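Local coordinates for protein endo-1,3-beta-glucanase, family GH16 (PDB 4BPZ) that probably hydrolyses internal beta-1,3 linkages of glucans such as algal laminarin, here as its family GH16 catalytic domain with calcium bound, at residues E46-F58 and E71-A85. The protein carries 1 engineered substitution. Sequence-based numbering, arbitrary orientation. Where two conformers were deposited one is given.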
ATOM      1  N   GLU A  46      11.770   6.009   7.345  1.00 13.33           N
ATOM      2  CA  GLU A  46      11.591   6.484   5.970  1.00 13.15           C
ATOM      3  C   GLU A  46      11.973   7.946   5.891  1.00 12.08           C
ATOM      4  O   GLU A  46      11.842   8.729   6.842  1.00 13.66           O
ATOM      5  CB  GLU A  46      10.119   6.316   5.601  1.00 13.16           C
ATOM      6  CG  GLU A  46       9.766   4.849   5.433  1.00 12.89           C
ATOM      7  CD  GLU A  46       8.268   4.611   5.499  1.00 11.90           C
ATOM      8  OE1 GLU A  46       7.476   5.591   5.290  1.00 12.90           O
ATOM      9  OE2 GLU A  46       7.886   3.431   5.730  1.00 13.14           O
ATOM     10  N   LEU A  47      12.355   8.383   4.671  1.00 12.18           N
ATOM     11  CA  LEU A  47      12.952   9.696   4.478  1.00 13.15           C
ATOM     12  C   LEU A  47      12.075  10.686   3.813  1.00 12.02           C
ATOM     13  O   LEU A  47      12.470  11.810   3.612  1.00 14.46           O
ATOM     14  CB  LEU A  47      14.271   9.521   3.675  1.00 14.06           C
ATOM     15  CG  LEU A  47      15.332   8.694   4.459  1.00 15.43           C
ATOM     16  CD1 LEU A  47      16.613   8.599   3.646  1.00 18.50           C
ATOM     17  CD2 LEU A  47      15.681   9.360   5.781  1.00 19.22           C
ATOM     18  N   GLN A  48      10.839  10.333   3.440  1.00 12.29           N
ATOM     19  CA  GLN A  48       9.938  11.193   2.678  1.00 12.48           C
ATOM     20  C   GLN A  48       8.949  11.946   3.554  1.00 12.03           C
ATOM     21  O   GLN A  48       8.551  11.469   4.648  1.00 12.85           O
ATOM     22  CB  GLN A  48       9.151  10.470   1.575  1.00 12.24           C
ATOM     23  CG  GLN A  48       7.953   9.625   2.071  1.00 12.71           C
ATOM     24  CD  GLN A  48       8.316   8.484   2.951  1.00 11.13           C
ATOM     25  OE1 GLN A  48       7.536   8.134   3.897  1.00 14.03           O
ATOM     26  NE2 GLN A  48       9.399   7.850   2.738  1.00 10.72           N
ATOM     27  N   HIS A  49       8.422  13.048   3.021  1.00 11.84           N
ATOM     28  CA  HIS A  49       7.078  13.533   3.332  1.00 12.11           C
ATOM     29  C   HIS A  49       6.117  13.089   2.256  1.00 11.92           C
ATOM     30  O   HIS A  49       6.472  12.933   1.102  1.00 12.77           O
ATOM     31  CB  HIS A  49       7.029  15.053   3.417  1.00 12.54           C
ATOM     32  CG  HIS A  49       7.357  15.599   4.780  1.00 13.26           C
ATOM     33  ND1 HIS A  49       6.763  15.172   5.887  1.00 13.91           N
ATOM     34  CD2 HIS A  49       8.243  16.600   5.157  1.00 13.30           C
ATOM     35  CE1 HIS A  49       7.277  15.845   6.933  1.00 14.42           C
ATOM     36  NE2 HIS A  49       8.156  16.721   6.470  1.00 14.92           N
ATOM     37  N   TYR A  50       4.879  12.906   2.685  1.00 11.47           N
ATOM     38  CA  TYR A  50       3.771  12.637   1.766  1.00 11.30           C
ATOM     39  C   TYR A  50       2.940  13.899   1.568  1.00 11.07           C
ATOM     40  O   TYR A  50       2.719  14.636   2.504  1.00 12.59           O
ATOM     41  CB  TYR A  50       2.913  11.482   2.297  1.00 11.79           C
ATOM     42  CG  TYR A  50       3.598  10.137   2.209  1.00 10.96           C
ATOM     43  CD1 TYR A  50       4.049   9.639   0.983  1.00 10.63           C
ATOM     44  CD2 TYR A  50       3.739   9.318   3.332  1.00 10.96           C
ATOM     45  CE1 TYR A  50       4.621   8.388   0.877  1.00 10.82           C
ATOM     46  CE2 TYR A  50       4.313   8.066   3.242  1.00 11.07           C
ATOM     47  CZ  TYR A  50       4.742   7.595   2.008  1.00  9.98           C
ATOM     48  OH  TYR A  50       5.294   6.336   1.884  1.00 11.91           O
ATOM     49  N   THR A  51       2.547  14.164   0.316  1.00 12.05           N
ATOM     50  CA  THR A  51       1.818  15.421  -0.006  1.00 12.23           C
ATOM     51  C   THR A  51       0.659  15.040  -0.875  1.00 11.83           C
ATOM     52  O   THR A  51       0.577  13.963  -1.473  1.00 12.26           O
ATOM     53  CB  THR A  51       2.698  16.503  -0.666  1.00 12.52           C
ATOM     54  OG1 THR A  51       2.633  16.407  -2.097  1.00 12.63           O
ATOM     55  CG2 THR A  51       4.092  16.529  -0.128  1.00 13.67           C
ATOM     56  N   ASN A  52      -0.270  16.028  -1.025  1.00 12.54           N
ATOM     57  CA  ASN A  52      -1.391  15.826  -1.937  1.00 12.76           C
ATOM     58  C   ASN A  52      -1.253  16.621  -3.217  1.00 12.49           C
ATOM     59  O   ASN A  52      -2.225  16.843  -3.925  1.00 14.99           O
ATOM     60  CB  ASN A  52      -2.765  16.077  -1.279  1.00 14.76           C
ATOM     61  CG  ASN A  52      -3.080  17.527  -1.074  1.00 15.16           C
ATOM     62  OD1 ASN A  52      -4.314  17.880  -0.817  1.00 19.00           O
ATOM     63  ND2 ASN A  52      -2.189  18.373  -1.197  1.00 16.19           N
ATOM     64  N   ARG A  53      -0.022  17.036  -3.552  1.00 12.77           N
ATOM     65  CA  ARG A  53       0.231  17.856  -4.701  1.00 14.50           C
ATOM     66  C   ARG A  53       0.322  17.089  -5.962  1.00 13.15           C
ATOM     67  O   ARG A  53       0.651  15.882  -5.983  1.00 12.38           O
ATOM     68  CB  ARG A  53       1.538  18.653  -4.511  1.00 14.66           C
ATOM     69  CG  ARG A  53       1.647  19.456  -3.235  1.00 15.49           C
ATOM     70  CD  ARG A  53       3.023  20.032  -3.151  1.00 15.83           C
ATOM     71  NE  ARG A  53       3.975  18.923  -3.085  1.00 15.24           N
ATOM     72  CZ  ARG A  53       5.264  18.981  -3.422  1.00 14.03           C
ATOM     73  NH1 ARG A  53       5.861  20.114  -3.724  1.00 16.06           N
ATOM     74  NH2 ARG A  53       5.985  17.862  -3.480  1.00 14.37           N
ATOM     75  N   SER A  54       0.120  17.764  -7.085  1.00 14.75           N
ATOM     76  CA  SER A  54       0.365  17.126  -8.404  0.50 15.81           C
ATOM     77  C   SER A  54       1.781  16.719  -8.652  1.00 13.86           C
ATOM     78  O   SER A  54       2.000  15.812  -9.458  1.00 15.44           O
ATOM     79  CB  SER A  54      -0.050  17.978  -9.608  0.50 18.81           C
ATOM     80  OG  SER A  54      -1.447  18.042  -9.656  0.50 19.31           O
ATOM     81  N   GLU A  55       2.740  17.260  -7.882  1.00 13.17           N
ATOM     82  CA  GLU A  55       4.103  16.718  -7.981  1.00 13.87           C
ATOM     83  C   GLU A  55       4.088  15.230  -7.705  1.00 12.54           C
ATOM     84  O   GLU A  55       4.881  14.478  -8.327  1.00 13.61           O
ATOM     85  CB  GLU A  55       4.971  17.361  -6.911  1.00 13.74           C
ATOM     86  CG  GLU A  55       5.646  18.664  -7.313  1.00 16.31           C
ATOM     87  CD  GLU A  55       4.763  19.885  -7.254  1.00 15.44           C
ATOM     88  OE1 GLU A  55       3.566  19.803  -6.946  1.00 15.97           O
ATOM     89  OE2 GLU A  55       5.317  21.002  -7.531  1.00 18.41           O
ATOM     90  N   ASN A  56       3.313  14.773  -6.720  1.00 11.62           N
ATOM     91  CA  ASN A  56       3.428  13.407  -6.255  1.00 11.23           C
ATOM     92  C   ASN A  56       2.373  12.455  -6.621  1.00 11.10           C
ATOM     93  O   ASN A  56       2.541  11.257  -6.410  1.00 11.66           O
ATOM     94  CB  ASN A  56       3.652  13.414  -4.709  1.00 12.00           C
ATOM     95  CG  ASN A  56       4.790  14.291  -4.264  1.00 10.95           C
ATOM     96  OD1 ASN A  56       4.598  15.289  -3.560  1.00 12.39           O
ATOM     97  ND2 ASN A  56       6.033  13.959  -4.685  1.00 11.97           N
ATOM     98  N   SER A  57       1.256  12.916  -7.239  1.00 11.54           N
ATOM     99  CA  SER A  57       0.277  11.995  -7.739  1.00 11.13           C
ATOM    100  C   SER A  57      -0.552  12.688  -8.732  1.00 11.91           C
ATOM    101  O   SER A  57      -0.871  13.895  -8.623  1.00 14.13           O
ATOM    102  CB  SER A  57      -0.564  11.341  -6.650  1.00 12.58           C
ATOM    103  OG  SER A  57      -1.289  12.350  -5.953  1.00 14.93           O
ATOM    104  N   PHE A  58      -0.990  11.929  -9.744  1.00 11.80           N
ATOM    105  CA  PHE A  58      -1.779  12.529 -10.853  1.00 13.36           C
ATOM    106  C   PHE A  58      -2.338  11.375 -11.679  1.00 13.49           C
ATOM    107  O   PHE A  58      -1.732  10.244 -11.722  1.00 14.64           O
ATOM    108  CB  PHE A  58      -0.927  13.501 -11.740  1.00 14.78           C
ATOM    109  CG  PHE A  58       0.330  12.870 -12.244  1.00 15.86           C
ATOM    110  CD1 PHE A  58       1.470  12.747 -11.456  1.00 15.69           C
ATOM    111  CD2 PHE A  58       0.430  12.408 -13.563  1.00 17.16           C
ATOM    112  CE1 PHE A  58       2.650  12.202 -11.944  1.00 18.21           C
ATOM    113  CE2 PHE A  58       1.632  11.940 -14.075  1.00 16.48           C
ATOM    114  CZ  PHE A  58       2.751  11.793 -13.236  1.00 17.26           C
ATOM    115  N   GLU A  71      13.534  16.313  -3.250  1.00 14.60           N
ATOM    116  CA  GLU A  71      12.968  17.668  -3.161  1.00 17.47           C
ATOM    117  C   GLU A  71      12.934  17.993  -1.695  1.00 16.90           C
ATOM    118  O   GLU A  71      12.351  17.241  -0.879  1.00 17.41           O
ATOM    119  CB  GLU A  71      11.460  17.612  -3.713  1.00 18.99           C
ATOM    120  CG  GLU A  71      10.735  18.882  -3.469  1.00 20.42           C
ATOM    121  CD  GLU A  71       9.283  18.867  -3.846  1.00 19.76           C
ATOM    122  OE1 GLU A  71       8.723  17.826  -4.292  1.00 16.91           O
ATOM    123  OE2 GLU A  71       8.670  19.975  -3.741  1.00 23.06           O
ATOM    124  N   LYS A  72      13.485  19.138  -1.293  1.00 17.63           N
ATOM    125  CA  LYS A  72      13.357  19.582   0.118  1.00 17.75           C
ATOM    126  C   LYS A  72      11.882  20.002   0.334  1.00 16.88           C
ATOM    127  O   LYS A  72      11.356  20.807  -0.444  1.00 21.06           O
ATOM    128  CB  LYS A  72      14.296  20.768   0.454  1.00 20.64           C
ATOM    129  CG  LYS A  72      15.762  20.353   0.363  1.00 27.31           C
ATOM    130  CD  LYS A  72      16.219  19.643   1.629  1.00 30.04           C
ATOM    131  CE  LYS A  72      17.745  19.562   1.577  1.00 39.98           C
ATOM    132  NZ  LYS A  72      18.411  18.730   2.612  1.00 44.34           N
ATOM    133  N   TYR A  73      11.295  19.547   1.417  1.00 16.08           N
ATOM    134  CA  TYR A  73       9.929  19.895   1.693  1.00 16.42           C
ATOM    135  C   TYR A  73       9.707  19.927   3.135  1.00 16.06           C
ATOM    136  O   TYR A  73      10.186  19.055   3.880  1.00 16.26           O
ATOM    137  CB  TYR A  73       8.999  18.831   1.051  1.00 16.68           C
ATOM    138  CG  TYR A  73       7.501  19.115   1.147  1.00 14.79           C
ATOM    139  CD1 TYR A  73       6.901  19.880   0.174  1.00 16.46           C
ATOM    140  CD2 TYR A  73       6.723  18.713   2.196  1.00 16.53           C
ATOM    141  CE1 TYR A  73       5.546  20.251   0.218  1.00 17.29           C
ATOM    142  CE2 TYR A  73       5.394  19.054   2.295  1.00 16.06           C
ATOM    143  CZ  TYR A  73       4.812  19.814   1.304  1.00 16.57           C
ATOM    144  OH  TYR A  73       3.465  20.135   1.434  1.00 19.26           O
ATOM    145  N   THR A  74       8.998  20.966   3.647  1.00 17.49           N
ATOM    146  CA  THR A  74       8.801  21.142   5.136  1.00 18.07           C
ATOM    147  C   THR A  74       7.291  21.055   5.392  1.00 18.32           C
ATOM    148  O   THR A  74       6.514  21.746   4.737  1.00 20.80           O
ATOM    149  CB  THR A  74       9.380  22.466   5.591  1.00 19.75           C
ATOM    150  OG1 THR A  74      10.764  22.467   5.229  1.00 22.87           O
ATOM    151  CG2 THR A  74       9.166  22.703   7.112  1.00 22.61           C
ATOM    152  N   PHE A  75       6.909  20.289   6.400  1.00 17.94           N
ATOM    153  CA  PHE A  75       5.518  20.237   6.878  1.00 18.17           C
ATOM    154  C   PHE A  75       5.646  20.480   8.394  1.00 18.55           C
ATOM    155  O   PHE A  75       6.235  19.686   9.144  1.00 18.21           O
ATOM    156  CB  PHE A  75       4.891  18.882   6.613  1.00 16.04           C
ATOM    157  CG  PHE A  75       3.480  18.813   7.144  1.00 16.52           C
ATOM    158  CD1 PHE A  75       2.419  19.292   6.327  1.00 16.55           C
ATOM    159  CD2 PHE A  75       3.164  18.323   8.381  1.00 17.38           C
ATOM    160  CE1 PHE A  75       1.115  19.251   6.773  1.00 17.51           C
ATOM    161  CE2 PHE A  75       1.813  18.299   8.870  1.00 16.62           C
ATOM    162  CZ  PHE A  75       0.798  18.744   8.037  1.00 18.04           C
ATOM    163  N   GLU A  76       5.029  21.559   8.847  1.00 22.80           N
ATOM    164  CA  GLU A  76       4.916  21.849  10.292  0.50 22.69           C
ATOM    165  C   GLU A  76       6.285  21.779  10.994  1.00 21.29           C
ATOM    166  O   GLU A  76       6.423  21.116  12.048  1.00 23.65           O
ATOM    167  CB  GLU A  76       3.943  20.958  11.045  0.50 22.11           C
ATOM    168  CG  GLU A  76       2.473  21.257  10.797  0.50 23.18           C
ATOM    169  CD  GLU A  76       2.210  22.742  11.007  0.50 19.49           C
ATOM    170  OE1 GLU A  76       2.003  23.152  12.174  0.50 20.92           O
ATOM    171  OE2 GLU A  76       2.281  23.490   9.985  0.50 21.67           O
ATOM    172  N   GLY A  77       7.306  22.397  10.393  1.00 21.86           N
ATOM    173  CA  GLY A  77       8.630  22.476  11.062  1.00 23.00           C
ATOM    174  C   GLY A  77       9.516  21.295  10.751  1.00 21.42           C
ATOM    175  O   GLY A  77      10.659  21.324  11.176  1.00 23.77           O
ATOM    176  N   SER A  78       9.024  20.258  10.045  1.00 18.55           N
ATOM    177  CA  SER A  78       9.815  19.034   9.800  1.00 17.50           C
ATOM    178  C   SER A  78      10.253  19.068   8.355  1.00 17.09           C
ATOM    179  O   SER A  78       9.384  19.040   7.487  1.00 16.80           O
ATOM    180  CB  SER A  78       9.001  17.845  10.116  1.00 18.31           C
ATOM    181  OG  SER A  78       9.720  16.655   9.630  1.00 18.45           O
ATOM    182  N   THR A  79      11.556  19.114   8.052  1.00 17.44           N
ATOM    183  CA  THR A  79      12.027  19.116   6.648  1.00 17.38           C
ATOM    184  C   THR A  79      12.500  17.736   6.291  1.00 18.31           C
ATOM    185  O   THR A  79      13.230  17.097   7.121  1.00 18.00           O
ATOM    186  CB  THR A  79      13.150  20.122   6.501  1.00 19.24           C
ATOM    187  OG1 THR A  79      12.639  21.434   6.882  1.00 21.07           O
ATOM    188  CG2 THR A  79      13.641  20.200   5.074  1.00 19.46           C
ATOM    189  N   LYS A  80      12.122  17.292   5.112  1.00 15.74           N
ATOM    190  CA  LYS A  80      12.615  16.040   4.578  1.00 15.37           C
ATOM    191  C   LYS A  80      13.185  16.335   3.198  1.00 15.46           C
ATOM    192  O   LYS A  80      12.949  17.393   2.594  1.00 16.13           O
ATOM    193  CB  LYS A  80      11.476  14.996   4.454  1.00 15.50           C
ATOM    194  CG  LYS A  80      10.839  14.608   5.756  1.00 16.42           C
ATOM    195  CD  LYS A  80      11.819  13.811   6.651  1.00 17.78           C
ATOM    196  CE  LYS A  80      11.178  13.504   8.012  1.00 16.84           C
ATOM    197  NZ  LYS A  80      12.132  13.028   8.989  1.00 20.82           N
ATOM    198  N   ASP A  81      13.940  15.356   2.704  1.00 14.35           N
ATOM    199  CA  ASP A  81      14.676  15.514   1.430  1.00 14.54           C
ATOM    200  C   ASP A  81      13.961  14.865   0.246  1.00 12.82           C
ATOM    201  O   ASP A  81      14.456  14.954  -0.882  1.00 14.41           O
ATOM    202  CB  ASP A  81      16.049  14.832   1.564  1.00 17.51           C
ATOM    203  CG  ASP A  81      16.950  15.546   2.528  1.00 20.84           C
ATOM    204  OD1 ASP A  81      16.709  16.754   2.794  1.00 24.67           O
ATOM    205  OD2 ASP A  81      17.902  14.894   3.017  1.00 25.86           O
ATOM    206  N   TYR A  82      12.806  14.204   0.461  1.00 13.24           N
ATOM    207  CA  TYR A  82      12.045  13.549  -0.570  1.00 12.17           C
ATOM    208  C   TYR A  82      10.585  13.828  -0.344  1.00 12.12           C
ATOM    209  O   TYR A  82      10.148  13.927   0.816  1.00 12.79           O
ATOM    210  CB  TYR A  82      12.254  12.012  -0.607  1.00 13.15           C
ATOM    211  CG  TYR A  82      13.717  11.646  -0.747  1.00 13.17           C
ATOM    212  CD1 TYR A  82      14.519  11.520   0.415  1.00 14.25           C
ATOM    213  CD2 TYR A  82      14.319  11.518  -1.974  1.00 13.65           C
ATOM    214  CE1 TYR A  82      15.905  11.293   0.306  1.00 15.19           C
ATOM    215  CE2 TYR A  82      15.707  11.259  -2.125  1.00 15.31           C
ATOM    216  CZ  TYR A  82      16.459  11.141  -0.975  1.00 15.77           C
ATOM    217  OH  TYR A  82      17.803  10.927  -1.122  1.00 18.85           O
ATOM    218  N   THR A  83       9.822  13.815  -1.410  1.00 12.24           N
ATOM    219  CA  THR A  83       8.330  13.860  -1.333  1.00 11.61           C
ATOM    220  C   THR A  83       7.760  12.720  -2.116  1.00 10.82           C
ATOM    221  O   THR A  83       8.378  12.190  -3.082  1.00 11.77           O
ATOM    222  CB  THR A  83       7.813  15.232  -1.920  1.00 12.30           C
ATOM    223  OG1 THR A  83       8.201  15.300  -3.273  1.00 12.91           O
ATOM    224  CG2 THR A  83       8.279  16.393  -1.130  1.00 14.15           C
ATOM    225  N   SER A  84       6.559  12.287  -1.741  1.00 10.80           N
ATOM    226  CA  SER A  84       5.850  11.213  -2.405  1.00 10.94           C
ATOM    227  C   SER A  84       4.353  11.376  -2.069  1.00  9.94           C
ATOM    228  O   SER A  84       3.952  12.423  -1.551  1.00 10.78           O
ATOM    229  CB  SER A  84       6.439   9.879  -1.972  1.00 11.23           C
ATOM    230  OG  SER A  84       5.897   8.829  -2.699  1.00 11.04           O
ATOM    231  N   ALA A  85       3.573  10.339  -2.354  1.00 10.67           N
ATOM    232  CA  ALA A  85       2.157  10.338  -1.965  1.00 10.40           C
ATOM    233  C   ALA A  85       1.836   8.999  -1.330  1.00 10.54           C
ATOM    234  O   ALA A  85       2.428   7.959  -1.626  1.00 10.18           O
ATOM    235  CB  ALA A  85       1.248  10.600  -3.141  1.00 11.83           C
TER
HETATM  236  O   HOH W   1      13.474  10.749   8.169  1.00 27.64           O
HETATM  237  O   HOH W   2      14.753  13.164   4.381  1.00 16.00           O
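With chi1 at -53° Arg53 sets out beside its own backbone N, and a bend at chi3 (-63°) turns its guanidinium toward Glu71, whose side chain, extended (chi1 171°), comes from the opposite direction. They meet end-on: NH1 of Arg53 lies 2.8 Å from OE2 of Glu71 and NH2 lies 2.9 Å from OE1, each oxygen approached on its syn side. A guanidinium suits the place because its several in-plane N-H groups also serve Thr51 OG1 (from NE) and Asn56 OD1 (from NH2), while Tyr73 CE1 lies over one guanidinium face, the ring tilted to it. Thr83 suits the centre because its hydroxyl both gives to Glu71 OE1 and accepts from Asn56 ND2 (2.9 Å). The methyl CG2 of Thr51 sits on the Tyr73 ring face.

Farther along, His49 offers both ring faces to CH groups, Phe75 CB and Lys80 CG, while NE2 at its edge donates to Ser78 O (2.8 Å) from above the carbonyl plane. Parallel bridges pair His49 with Thr83 and Tyr50 with Ser84, joining strand 48-50 to the GH16 beta-sandwich. Two Arg53 N-H groups and the Thr83 hydroxyl should favour ionised Glu71; bonds from NE, NH1 and NH2 fix the guanidinium's rotation.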